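Side-chain contacts in ankyrin repeat domain-containing protein EMB506, chloroplastic (Arabidopsis thaliana, PDB 6JD6), which takes part in the first differentiation of proplastids during embryo development, is needed for normal cotyledon and leaf margins, and has molecular condensate scaffold activity: residues D144-T147 / A148-A152; K156-A159 / V160-H163; D177-A180 / P181-A185; V188-L191 / Q192-K195. One frame throughout, in Å; residues are numbered along the deposited sequence.

Contact 1: residues D144-T147 / A148-A152; sequences DNQT and ALHKA. With SO4 (sulfate ion), chain K.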
ATOM      1  N   ASP A 144       7.013 -11.346   2.215  1.00 42.74           N
ATOM      2  CA  ASP A 144       5.628 -11.788   2.086  1.00 44.19           C
ATOM      3  C   ASP A 144       5.320 -12.226   0.658  1.00 43.69           C
ATOM      4  O   ASP A 144       4.158 -12.248   0.244  1.00 42.82           O
ATOM      5  CB  ASP A 144       4.672 -10.668   2.502  1.00 43.31           C
ATOM      6  CG  ASP A 144       4.752 -10.359   3.986  1.00 46.08           C
ATOM      7  OD1 ASP A 144       4.990 -11.300   4.775  1.00 46.33           O
ATOM      8  OD2 ASP A 144       4.580  -9.179   4.361  1.00 47.56           O
ATOM      9  N   ASN A 145       6.374 -12.561  -0.084  1.00 42.91           N
ATOM     10  CA  ASN A 145       6.270 -12.976  -1.481  1.00 42.49           C
ATOM     11  C   ASN A 145       5.527 -11.976  -2.368  1.00 40.17           C
ATOM     12  O   ASN A 145       4.879 -12.357  -3.344  1.00 39.86           O
ATOM     13  CB  ASN A 145       5.640 -14.367  -1.588  1.00 45.06           C
ATOM     14  CG  ASN A 145       6.354 -15.396  -0.734  1.00 52.47           C
ATOM     15  OD1 ASN A 145       5.723 -16.222  -0.078  1.00 56.72           O
ATOM     16  ND2 ASN A 145       7.679 -15.344  -0.732  1.00 55.69           N
ATOM     17  N   GLN A 146       5.620 -10.696  -2.020  1.00 37.37           N
ATOM     18  CA  GLN A 146       5.012  -9.641  -2.824  1.00 37.82           C
ATOM     19  C   GLN A 146       6.037  -8.996  -3.744  1.00 41.42           C
ATOM     20  O   GLN A 146       7.189  -8.787  -3.359  1.00 42.37           O
ATOM     21  CB  GLN A 146       4.384  -8.567  -1.933  1.00 36.68           C
ATOM     22  CG  GLN A 146       3.169  -9.035  -1.142  1.00 40.46           C
ATOM     23  CD  GLN A 146       2.482  -7.896  -0.407  1.00 43.52           C
ATOM     24  OE1 GLN A 146       3.109  -6.890  -0.072  1.00 45.66           O
ATOM     25  NE2 GLN A 146       1.187  -8.046  -0.160  1.00 42.71           N
ATOM     26  N   THR A 147       5.611  -8.675  -4.960  1.00 39.20           N
ATOM     27  CA  THR A 147       6.464  -7.966  -5.899  1.00 38.12           C
ATOM     28  C   THR A 147       6.115  -6.486  -5.866  1.00 37.28           C
ATOM     29  O   THR A 147       5.189  -6.072  -5.166  1.00 34.46           O
ATOM     30  CB  THR A 147       6.267  -8.476  -7.337  1.00 37.29           C
ATOM     31  OG1 THR A 147       4.959  -8.112  -7.794  1.00 36.70           O
ATOM     32  CG2 THR A 147       6.420  -9.990  -7.396  1.00 36.19           C
ATOM     33  N   ALA A 148       6.857  -5.695  -6.630  1.00 36.15           N
ATOM     34  CA  ALA A 148       6.574  -4.275  -6.762  1.00 35.31           C
ATOM     35  C   ALA A 148       5.168  -4.038  -7.314  1.00 37.69           C
ATOM     36  O   ALA A 148       4.520  -3.051  -6.967  1.00 38.14           O
ATOM     37  CB  ALA A 148       7.609  -3.613  -7.651  1.00 31.64           C
ATOM     38  N   LEU A 149       4.705  -4.939  -8.179  1.00 37.35           N
ATOM     39  CA  LEU A 149       3.358  -4.832  -8.738  1.00 36.34           C
ATOM     40  C   LEU A 149       2.292  -4.942  -7.644  1.00 33.27           C
ATOM     41  O   LEU A 149       1.377  -4.123  -7.587  1.00 34.90           O
ATOM     42  CB  LEU A 149       3.122  -5.890  -9.822  1.00 35.91           C
ATOM     43  CG  LEU A 149       1.741  -5.881 -10.484  1.00 35.77           C
ATOM     44  CD1 LEU A 149       1.492  -4.554 -11.196  1.00 34.90           C
ATOM     45  CD2 LEU A 149       1.580  -7.051 -11.456  1.00 34.34           C
ATOM     46  N   HIS A 150       2.411  -5.958  -6.791  1.00 32.17           N
ATOM     47  CA  HIS A 150       1.506  -6.118  -5.652  1.00 34.65           C
ATOM     48  C   HIS A 150       1.429  -4.823  -4.848  1.00 38.31           C
ATOM     49  O   HIS A 150       0.344  -4.327  -4.551  1.00 35.88           O
ATOM     50  CB  HIS A 150       1.991  -7.223  -4.713  1.00 33.60           C
ATOM     51  CG  HIS A 150       1.732  -8.614  -5.205  1.00 36.97           C
ATOM     52  ND1 HIS A 150       2.744  -9.468  -5.583  1.00 37.15           N
ATOM     53  CD2 HIS A 150       0.580  -9.315  -5.339  1.00 38.24           C
ATOM     54  CE1 HIS A 150       2.227 -10.629  -5.945  1.00 41.27           C
ATOM     55  NE2 HIS A 150       0.915 -10.563  -5.805  1.00 39.53           N
ATOM     56  N   LYS A 151       2.594  -4.282  -4.502  1.00 39.05           N
ATOM     57  CA  LYS A 151       2.666  -3.091  -3.662  1.00 38.39           C
ATOM     58  C   LYS A 151       2.111  -1.857  -4.347  1.00 35.13           C
ATOM     59  O   LYS A 151       1.414  -1.053  -3.721  1.00 35.78           O
ATOM     60  CB  LYS A 151       4.100  -2.827  -3.213  1.00 40.09           C
ATOM     61  CG  LYS A 151       4.352  -3.260  -1.803  1.00 45.11           C
ATOM     62  CD  LYS A 151       3.419  -2.550  -0.839  1.00 46.18           C
ATOM     63  CE  LYS A 151       3.373  -3.297   0.473  1.00 46.02           C
ATOM     64  NZ  LYS A 151       4.747  -3.500   0.995  1.00 47.42           N
ATOM     65  N   ALA A 152       2.429  -1.709  -5.627  1.00 31.65           N
ATOM     66  CA  ALA A 152       1.940  -0.581  -6.409  1.00 33.56           C
ATOM     67  C   ALA A 152       0.416  -0.580  -6.462  1.00 38.54           C
ATOM     68  O   ALA A 152      -0.218   0.477  -6.500  1.00 40.59           O
ATOM     69  CB  ALA A 152       2.517  -0.629  -7.817  1.00 32.02           C
TER
HETATM   70  S   SO4 K 302      -0.979  -6.684   3.178  1.00133.44           S
HETATM   71  O1  SO4 K 302      -2.374  -6.660   2.741  1.00132.42           O
HETATM   72  O2  SO4 K 302      -0.190  -7.501   2.261  1.00134.25           O
HETATM   73  O3  SO4 K 302      -0.444  -5.325   3.182  1.00132.69           O
HETATM   74  O4  SO4 K 302      -0.902  -7.249   4.524  1.00133.87           O
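Thr147 and His150 grip each other in a capping box where the loop 144-147 enters helix 148-154. Thr147 N gives its hydrogen to His150 ND1 at 3.0 Å, almost straight at 174°, and the donor lies close to the ring plane. The imidazole gets there because its CG lies anti to the carbonyl carbon (chi1 -77°), which swings the ring back over the residues before the helix. In return Thr147 OG1 caps two backbone amides, both weakly: Leu149 N at 3.2 Å and His150 N at 3.5 Å. Lys151 N bonds to Thr147 O and opens the helical series.

Packing comes next. Gln146 runs past the imidazole with CB 3.9 Å from His150 CB, its amide plane only 11° from that of the ring, and Gln146 OE1 sits 3.6 Å from Lys151 CE. The Gln146 amide also reaches outward: NE2 is bonded to Asp175 and, weakly, to a sulfate probably left from crystallisation, while Lys151 NZ is held by Gln117.

Thr147 to His150 read Thr-Ala-Leu-His, a variant of the Thr-Pro-Leu-His motif that opens the first helix of ankyrin repeats. On the far side of the imidazole, NE2 bonds to Leu173 O in the loop beyond helix 158-166. With ND1 accepting and NE2 donating, the imidazole is probably neutral, its proton on NE2.

Contact 2: residues K156-A159 / V160-H163; sequences KKEA and VISH. With SO4 (sulfate ion), chain I.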
ATOM      1  N   LYS A 156      -2.450   1.753  -4.847  1.00 38.66           N
ATOM      2  CA  LYS A 156      -3.283   2.331  -5.906  1.00 41.40           C
ATOM      3  C   LYS A 156      -2.523   3.389  -6.721  1.00 43.22           C
ATOM      4  O   LYS A 156      -3.028   4.479  -6.995  1.00 45.48           O
ATOM      5  CB  LYS A 156      -4.590   2.892  -5.326  1.00 41.95           C
ATOM      6  CG  LYS A 156      -5.707   3.093  -6.352  1.00 46.85           C
ATOM      7  CD  LYS A 156      -7.018   3.457  -5.672  1.00 51.04           C
ATOM      8  CE  LYS A 156      -8.103   3.789  -6.683  1.00 54.89           C
ATOM      9  NZ  LYS A 156      -7.769   5.011  -7.458  1.00 59.70           N
ATOM     10  N   LYS A 157      -1.295   3.050  -7.095  1.00 43.48           N
ATOM     11  CA  LYS A 157      -0.457   3.910  -7.922  1.00 41.57           C
ATOM     12  C   LYS A 157      -0.614   3.505  -9.384  1.00 42.35           C
ATOM     13  O   LYS A 157       0.237   2.812  -9.945  1.00 43.71           O
ATOM     14  CB  LYS A 157       1.006   3.769  -7.491  1.00 43.50           C
ATOM     15  CG  LYS A 157       1.521   4.900  -6.612  1.00 48.09           C
ATOM     16  CD  LYS A 157       0.915   4.944  -5.220  1.00 47.39           C
ATOM     17  CE  LYS A 157       1.210   6.310  -4.590  1.00 53.55           C
ATOM     18  NZ  LYS A 157       1.286   6.335  -3.096  1.00 50.11           N
ATOM     19  N   GLU A 158      -1.699   3.952 -10.006  0.80 41.37           N
ATOM     20  CA  GLU A 158      -2.139   3.365 -11.270  0.80 44.52           C
ATOM     21  C   GLU A 158      -1.214   3.587 -12.473  0.80 43.36           C
ATOM     22  O   GLU A 158      -1.112   2.723 -13.338  0.80 44.57           O
ATOM     23  CB  GLU A 158      -3.595   3.750 -11.569  0.80 47.31           C
ATOM     24  CG  GLU A 158      -4.569   3.185 -10.530  0.80 49.32           C
ATOM     25  CD  GLU A 158      -6.024   3.252 -10.961  0.80 53.84           C
ATOM     26  OE1 GLU A 158      -6.678   2.190 -11.003  0.80 51.82           O
ATOM     27  OE2 GLU A 158      -6.515   4.365 -11.251  0.80 59.22           O
ATOM     28  N   ALA A 159      -0.523   4.719 -12.516  1.00 43.57           N
ATOM     29  CA  ALA A 159       0.431   4.977 -13.596  1.00 43.71           C
ATOM     30  C   ALA A 159       1.661   4.075 -13.477  1.00 45.58           C
ATOM     31  O   ALA A 159       2.235   3.653 -14.482  1.00 49.52           O
ATOM     32  CB  ALA A 159       0.842   6.440 -13.613  1.00 40.03           C
ATOM     33  N   VAL A 160       2.065   3.793 -12.243  1.00 41.28           N
ATOM     34  CA  VAL A 160       3.169   2.877 -11.979  1.00 39.29           C
ATOM     35  C   VAL A 160       2.745   1.443 -12.301  1.00 38.20           C
ATOM     36  O   VAL A 160       3.503   0.678 -12.902  1.00 36.45           O
ATOM     37  CB  VAL A 160       3.631   2.977 -10.509  1.00 37.79           C
ATOM     38  CG1 VAL A 160       4.620   1.874 -10.173  1.00 37.25           C
ATOM     39  CG2 VAL A 160       4.245   4.349 -10.243  1.00 37.27           C
ATOM     40  N   ILE A 161       1.522   1.095 -11.907  1.00 35.02           N
ATOM     41  CA  ILE A 161       0.952  -0.216 -12.203  1.00 37.38           C
ATOM     42  C   ILE A 161       1.000  -0.534 -13.696  1.00 40.88           C
ATOM     43  O   ILE A 161       1.535  -1.567 -14.099  1.00 43.79           O
ATOM     44  CB  ILE A 161      -0.503  -0.312 -11.705  1.00 37.96           C
ATOM     45  CG1 ILE A 161      -0.532  -0.294 -10.176  1.00 36.55           C
ATOM     46  CG2 ILE A 161      -1.177  -1.569 -12.253  1.00 37.90           C
ATOM     47  CD1 ILE A 161      -1.873   0.111  -9.587  1.00 37.33           C
ATOM     48  N   SER A 162       0.461   0.362 -14.515  1.00 40.92           N
ATOM     49  CA  SER A 162       0.415   0.134 -15.954  1.00 44.99           C
ATOM     50  C   SER A 162       1.814   0.095 -16.571  1.00 45.42           C
ATOM     51  O   SER A 162       2.050  -0.635 -17.534  1.00 44.16           O
ATOM     52  CB  SER A 162      -0.449   1.190 -16.646  1.00 50.49           C
ATOM     53  OG  SER A 162       0.134   2.474 -16.540  1.00 55.82           O
ATOM     54  N   HIS A 163       2.736   0.877 -16.015  1.00 44.41           N
ATOM     55  CA  HIS A 163       4.122   0.863 -16.474  1.00 43.97           C
ATOM     56  C   HIS A 163       4.758  -0.504 -16.245  1.00 41.90           C
ATOM     57  O   HIS A 163       5.382  -1.063 -17.144  1.00 44.11           O
ATOM     58  CB  HIS A 163       4.948   1.939 -15.761  1.00 45.19           C
ATOM     59  CG  HIS A 163       6.405   1.903 -16.107  1.00 45.65           C
ATOM     60  ND1 HIS A 163       6.920   2.520 -17.227  1.00 47.89           N
ATOM     61  CD2 HIS A 163       7.454   1.308 -15.492  1.00 45.91           C
ATOM     62  CE1 HIS A 163       8.223   2.314 -17.283  1.00 47.46           C
ATOM     63  NE2 HIS A 163       8.574   1.580 -16.242  1.00 47.32           N
TER
HETATM   64  S   SO4 I 307       6.375   3.604 -20.492  1.00131.15           S
HETATM   65  O1  SO4 I 307       5.820   4.213 -21.699  1.00133.46           O
HETATM   66  O2  SO4 I 307       6.068   2.176 -20.482  1.00130.41           O
HETATM   67  O3  SO4 I 307       7.823   3.793 -20.480  1.00131.80           O
HETATM   68  O4  SO4 I 307       5.790   4.236 -19.313  1.00128.76           O
HETATM   69  O   HOH W   1       2.130   4.547 -17.047  1.00 58.85           O
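Ile161 leans back over the carbonyl of Lys157, with CG1 3.2 Å from Lys157 O and CD1 also in contact, and this is the tight side of the first turn of helix 158-166. The same oxygen accepts from Ile161 N at 2.9 Å. Next to it Val160 CB stands 4.1 Å from Lys157 CB. These branched side chains face helix 148-154, where Ile161 packs on Leu149 and Ala152, and Val160 on Ala152. The segment starts the second helix of ANK 2, whose two helices stack antiparallel in the ankyrin manner; Lys156, at positive phi, closes the first helix in a Schellman motif, and Lys157 is the N-cap of the second.

The other side is looser and wetter. A water donates to Ala159 O at 2.7 Å and also bonds to Ser162 OG, which its chi1 of 66° places between backbone N and carbonyl carbon, near that oxygen. Further on, His163 ND1 donates to a sulfate oxygen, O4, at 2.9 Å and 166°, while NE2 is bonded to Asp129. A leucine in place of His163 would probably leave both Asp129 and the sulfate without this partner. Arg166 also holds the sulfate, probably an ion from the crystallisation liquor, and Glu158 turns the opposite way, toward Thr193 of the next repeat.

Contact 3: residues D177-A180 / P181-A185; sequences DGAA and PIHYA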
ATOM      1  N   ASP A 177      -0.042 -14.814   1.229  1.00 35.79           N
ATOM      2  CA  ASP A 177      -1.409 -15.038   1.680  1.00 34.91           C
ATOM      3  C   ASP A 177      -2.283 -15.609   0.557  1.00 35.13           C
ATOM      4  O   ASP A 177      -3.492 -15.772   0.720  1.00 34.26           O
ATOM      5  CB  ASP A 177      -2.009 -13.730   2.214  1.00 33.31           C
ATOM      6  CG  ASP A 177      -1.201 -13.138   3.372  1.00 36.78           C
ATOM      7  OD1 ASP A 177      -0.819 -13.901   4.288  1.00 35.96           O
ATOM      8  OD2 ASP A 177      -0.946 -11.910   3.362  1.00 34.90           O
ATOM      9  N   GLY A 178      -1.662 -15.920  -0.578  1.00 35.69           N
ATOM     10  CA  GLY A 178      -2.385 -16.453  -1.722  1.00 33.31           C
ATOM     11  C   GLY A 178      -3.098 -15.363  -2.504  1.00 34.87           C
ATOM     12  O   GLY A 178      -3.956 -15.645  -3.341  1.00 36.38           O
ATOM     13  N   ALA A 179      -2.740 -14.111  -2.234  1.00 29.76           N
ATOM     14  CA  ALA A 179      -3.394 -12.978  -2.873  1.00 30.83           C
ATOM     15  C   ALA A 179      -2.685 -12.552  -4.157  1.00 33.89           C
ATOM     16  O   ALA A 179      -1.464 -12.351  -4.179  1.00 31.13           O
ATOM     17  CB  ALA A 179      -3.495 -11.803  -1.908  1.00 29.48           C
ATOM     18  N   ALA A 180      -3.473 -12.407  -5.219  1.00 31.84           N
ATOM     19  CA  ALA A 180      -2.968 -12.011  -6.527  1.00 32.87           C
ATOM     20  C   ALA A 180      -3.188 -10.513  -6.732  1.00 31.33           C
ATOM     21  O   ALA A 180      -3.939  -9.895  -5.981  1.00 30.36           O
ATOM     22  CB  ALA A 180      -3.687 -12.819  -7.621  1.00 28.68           C
ATOM     23  N   PRO A 181      -2.530  -9.917  -7.743  1.00 33.44           N
ATOM     24  CA  PRO A 181      -2.794  -8.510  -8.070  1.00 32.35           C
ATOM     25  C   PRO A 181      -4.286  -8.168  -8.224  1.00 32.40           C
ATOM     26  O   PRO A 181      -4.701  -7.089  -7.801  1.00 32.91           O
ATOM     27  CB  PRO A 181      -2.060  -8.330  -9.402  1.00 32.33           C
ATOM     28  CG  PRO A 181      -0.882  -9.233  -9.268  1.00 33.53           C
ATOM     29  CD  PRO A 181      -1.392 -10.448  -8.521  1.00 32.36           C
ATOM     30  N   ILE A 182      -5.078  -9.063  -8.806  1.00 33.21           N
ATOM     31  CA  ILE A 182      -6.506  -8.795  -8.974  1.00 33.44           C
ATOM     32  C   ILE A 182      -7.243  -8.680  -7.624  1.00 32.29           C
ATOM     33  O   ILE A 182      -8.159  -7.869  -7.490  1.00 33.29           O
ATOM     34  CB  ILE A 182      -7.192  -9.823  -9.920  1.00 36.40           C
ATOM     35  CG1 ILE A 182      -8.664  -9.465 -10.153  1.00 36.40           C
ATOM     36  CG2 ILE A 182      -7.076 -11.230  -9.377  1.00 35.51           C
ATOM     37  CD1 ILE A 182      -8.871  -8.165 -10.879  1.00 37.44           C
ATOM     38  N   HIS A 183      -6.833  -9.469  -6.629  1.00 27.60           N
ATOM     39  CA  HIS A 183      -7.400  -9.369  -5.278  1.00 27.01           C
ATOM     40  C   HIS A 183      -7.218  -7.950  -4.724  1.00 28.12           C
ATOM     41  O   HIS A 183      -8.162  -7.321  -4.241  1.00 28.55           O
ATOM     42  CB  HIS A 183      -6.707 -10.344  -4.315  1.00 26.68           C
ATOM     43  CG  HIS A 183      -7.198 -11.759  -4.391  1.00 29.15           C
ATOM     44  ND1 HIS A 183      -6.380 -12.809  -4.753  1.00 31.60           N
ATOM     45  CD2 HIS A 183      -8.404 -12.305  -4.102  1.00 29.07           C
ATOM     46  CE1 HIS A 183      -7.067 -13.936  -4.709  1.00 32.32           C
ATOM     47  NE2 HIS A 183      -8.299 -13.659  -4.319  1.00 31.67           N
ATOM     48  N   TYR A 184      -5.991  -7.452  -4.793  1.00 26.49           N
ATOM     49  CA  TYR A 184      -5.678  -6.143  -4.228  1.00 27.23           C
ATOM     50  C   TYR A 184      -6.285  -4.990  -5.023  1.00 26.10           C
ATOM     51  O   TYR A 184      -6.666  -3.973  -4.449  1.00 29.31           O
ATOM     52  CB  TYR A 184      -4.163  -5.960  -4.088  1.00 27.84           C
ATOM     53  CG  TYR A 184      -3.527  -6.858  -3.050  1.00 28.12           C
ATOM     54  CD1 TYR A 184      -3.878  -6.763  -1.712  1.00 26.36           C
ATOM     55  CD2 TYR A 184      -2.553  -7.783  -3.406  1.00 29.46           C
ATOM     56  CE1 TYR A 184      -3.288  -7.577  -0.757  1.00 25.26           C
ATOM     57  CE2 TYR A 184      -1.961  -8.601  -2.463  1.00 28.59           C
ATOM     58  CZ  TYR A 184      -2.333  -8.494  -1.141  1.00 28.91           C
ATOM     59  OH  TYR A 184      -1.739  -9.306  -0.199  1.00 31.17           O
ATOM     60  N   ALA A 185      -6.367  -5.139  -6.340  1.00 26.74           N
ATOM     61  CA  ALA A 185      -6.964  -4.105  -7.180  1.00 28.53           C
ATOM     62  C   ALA A 185      -8.438  -3.944  -6.830  1.00 30.31           C
ATOM     63  O   ALA A 185      -8.979  -2.837  -6.821  1.00 28.64           O
ATOM     64  CB  ALA A 185      -6.797  -4.448  -8.657  1.00 25.30           C
TER
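With CG anti to the carbonyl carbon in both His183 (chi1 -81°) and Tyr184 (chi1 -68°), the two rings swing back from the start of helix 181-187 over the loop 177-180. The imidazole takes the backbone: Ala180 N donates to His183 ND1 at 3.0 Å and 175°, a straight bond that arrives at the ring edge in its plane. Beside it, Ala179 CA is 3.5 Å from His183 ND1. Tyr184 comes in over the Ala179 methyl with its phenol end, CZ lying 3.6 Å from Ala179 CB; its hydroxyl is bonded to Asp175 and to a basic side chain of another protein chain.

Helical bonding starts loosely, since Ala180 O accepts only weakly from His183 N and Tyr184 N. Pro181, with no N-H to satisfy, fits the first helical position, and its CD sits tightly at 3.4 Å from Ala180 CB. Ile182 CG2 touches the same methyl.

The second imidazole nitrogen, NE2, is bonded to Trp212 O, in the loop of ANK 4 just ahead of helix 214-220. Putting a phenylalanine at His183 is likely to leave Ala180 N and Trp212 O without their mate and so weaken the join between neighbouring repeats. Preceded by an extended loop, Ala180 to His183 read Ala-Pro-Ile-His, a variant of the Thr-Pro-Leu-His motif typical of the ankyrin repeat, here ANK 3.

Contact 4: residues V188-L191 / Q192-K195; sequences VGAL and QTVK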
ATOM      1  N   VAL A 188      -8.744  -2.192  -3.138  1.00 29.15           N
ATOM      2  CA  VAL A 188      -8.550  -0.741  -3.111  1.00 27.49           C
ATOM      3  C   VAL A 188      -9.501  -0.025  -4.066  1.00 29.62           C
ATOM      4  O   VAL A 188      -9.414   1.188  -4.249  1.00 32.15           O
ATOM      5  CB  VAL A 188      -7.074  -0.331  -3.387  1.00 29.89           C
ATOM      6  CG1 VAL A 188      -6.138  -1.043  -2.416  1.00 31.05           C
ATOM      7  CG2 VAL A 188      -6.679  -0.635  -4.828  1.00 28.48           C
ATOM      8  N   GLY A 189     -10.410  -0.785  -4.670  1.00 29.37           N
ATOM      9  CA  GLY A 189     -11.412  -0.230  -5.566  1.00 31.10           C
ATOM     10  C   GLY A 189     -10.864   0.446  -6.814  1.00 35.86           C
ATOM     11  O   GLY A 189     -11.419   1.443  -7.281  1.00 35.21           O
ATOM     12  N   ALA A 190      -9.779  -0.092  -7.360  1.00 35.59           N
ATOM     13  CA  ALA A 190      -9.169   0.478  -8.561  1.00 37.89           C
ATOM     14  C   ALA A 190      -9.785  -0.105  -9.830  1.00 38.51           C
ATOM     15  O   ALA A 190      -9.230  -1.028 -10.428  1.00 40.15           O
ATOM     16  CB  ALA A 190      -7.662   0.256  -8.546  1.00 36.01           C
ATOM     17  N   LEU A 191     -10.926   0.443 -10.236  1.00 36.23           N
ATOM     18  CA  LEU A 191     -11.667  -0.057 -11.392  1.00 39.45           C
ATOM     19  C   LEU A 191     -10.841  -0.101 -12.686  1.00 40.57           C
ATOM     20  O   LEU A 191     -10.933  -1.060 -13.452  1.00 42.17           O
ATOM     21  CB  LEU A 191     -12.945   0.765 -11.603  1.00 41.36           C
ATOM     22  CG  LEU A 191     -13.834   0.414 -12.802  1.00 44.89           C
ATOM     23  CD1 LEU A 191     -14.341  -1.020 -12.718  1.00 42.09           C
ATOM     24  CD2 LEU A 191     -15.002   1.386 -12.914  1.00 46.41           C
ATOM     25  N   GLN A 192     -10.039   0.930 -12.931  0.85 37.68           N
ATOM     26  CA  GLN A 192      -9.257   0.983 -14.164  0.85 40.46           C
ATOM     27  C   GLN A 192      -8.151  -0.065 -14.165  0.85 37.43           C
ATOM     28  O   GLN A 192      -7.826  -0.632 -15.204  0.85 37.90           O
ATOM     29  CB  GLN A 192      -8.677   2.384 -14.394  0.85 43.48           C
ATOM     30  CG  GLN A 192      -9.736   3.452 -14.617  0.85 47.50           C
ATOM     31  CD  GLN A 192     -10.683   3.111 -15.757  0.85 53.78           C
ATOM     32  OE1 GLN A 192     -11.891   2.975 -15.556  0.85 55.11           O
ATOM     33  NE2 GLN A 192     -10.137   2.977 -16.964  0.85 55.25           N
ATOM     34  N   THR A 193      -7.581  -0.321 -12.993  1.00 36.72           N
ATOM     35  CA  THR A 193      -6.577  -1.368 -12.839  1.00 37.81           C
ATOM     36  C   THR A 193      -7.199  -2.750 -13.044  1.00 37.42           C
ATOM     37  O   THR A 193      -6.601  -3.625 -13.673  1.00 38.73           O
ATOM     38  CB  THR A 193      -5.893  -1.281 -11.461  1.00 39.11           C
ATOM     39  OG1 THR A 193      -5.205  -0.029 -11.361  1.00 41.94           O
ATOM     40  CG2 THR A 193      -4.894  -2.417 -11.270  1.00 37.04           C
ATOM     41  N   VAL A 194      -8.408  -2.935 -12.521  1.00 35.76           N
ATOM     42  CA  VAL A 194      -9.153  -4.174 -12.730  1.00 34.36           C
ATOM     43  C   VAL A 194      -9.379  -4.436 -14.221  1.00 36.69           C
ATOM     44  O   VAL A 194      -9.115  -5.536 -14.711  1.00 36.62           O
ATOM     45  CB  VAL A 194     -10.510  -4.151 -11.989  1.00 33.83           C
ATOM     46  CG1 VAL A 194     -11.379  -5.331 -12.412  1.00 33.24           C
ATOM     47  CG2 VAL A 194     -10.296  -4.153 -10.478  1.00 29.48           C
ATOM     48  N   LYS A 195      -9.855  -3.421 -14.940  1.00 37.75           N
ATOM     49  CA  LYS A 195     -10.060  -3.525 -16.382  1.00 41.57           C
ATOM     50  C   LYS A 195      -8.756  -3.823 -17.117  1.00 42.18           C
ATOM     51  O   LYS A 195      -8.736  -4.589 -18.079  1.00 44.99           O
ATOM     52  CB  LYS A 195     -10.663  -2.232 -16.941  1.00 43.75           C
ATOM     53  CG  LYS A 195     -12.090  -1.949 -16.503  1.00 44.76           C
ATOM     54  CD  LYS A 195     -12.570  -0.625 -17.085  1.00 50.62           C
ATOM     55  CE  LYS A 195     -14.013  -0.343 -16.712  1.00 55.23           C
ATOM     56  NZ  LYS A 195     -14.494   0.950 -17.266  1.00 60.39           N
TER
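A tight turn between the two helices of an ankyrin repeat, ANK 3, is the element here: Ala190, whose carbonyl meets Val194 and whose methyl meets Thr193, is both the centre of an inverse gamma turn and the N-cap of helix 191-199, while Gly189, at positive phi, is the C-prime residue of the Schellman motif that ends helix 181-187. Ala190 O accepts from Val194 N at 2.9 Å with a 161° angle, and Leu191 O takes Lys195 N at 3.0 Å, so two successive helical bonds set the first turn.

Side chains follow these bonds. Val194 CG2, anti to its own carbonyl carbon, folds back to 3.3 Å from Ala190 O, while the residue packs on Ile182 and Ala185 of the first helix. Thr193 CB lies 3.7 Å from Ala190 CB, while its hydroxyl reaches Glu158 of the preceding repeat.

Leu191 and Lys195 meet one turn apart on a more open flank, next to Ile229 of helix 224-232. The lysine chain is extended throughout beyond CG: Lys195 CG passes 3.4 Å from Leu191 O before Lys195 CE comes to 4.0 Å from Leu191 CG.

Contacts 1 and 3 are equivalent positions in ANK 2 and ANK 3, where a loop enters the first helix, and both are buried; contacts 2 and 4 open the second helices and are only partly buried. The chemistry follows: a histidine ring binding a backbone amide in the first pair, helical bonds with aliphatic packing in the second, contact 2 adding a water and a sulfate on its outer side. A threonine hydroxyl caps contact 1, whereas contact 3 has alanine and proline there. Contacts 1 and 3 touch through His150 on Pro181 and Tyr184, contacts 2 and 4 through Glu158 OE1 and Thr193 OG1, 2.7 Å apart. Within each repeat, Ala152 and Ala185 lie against the second helix.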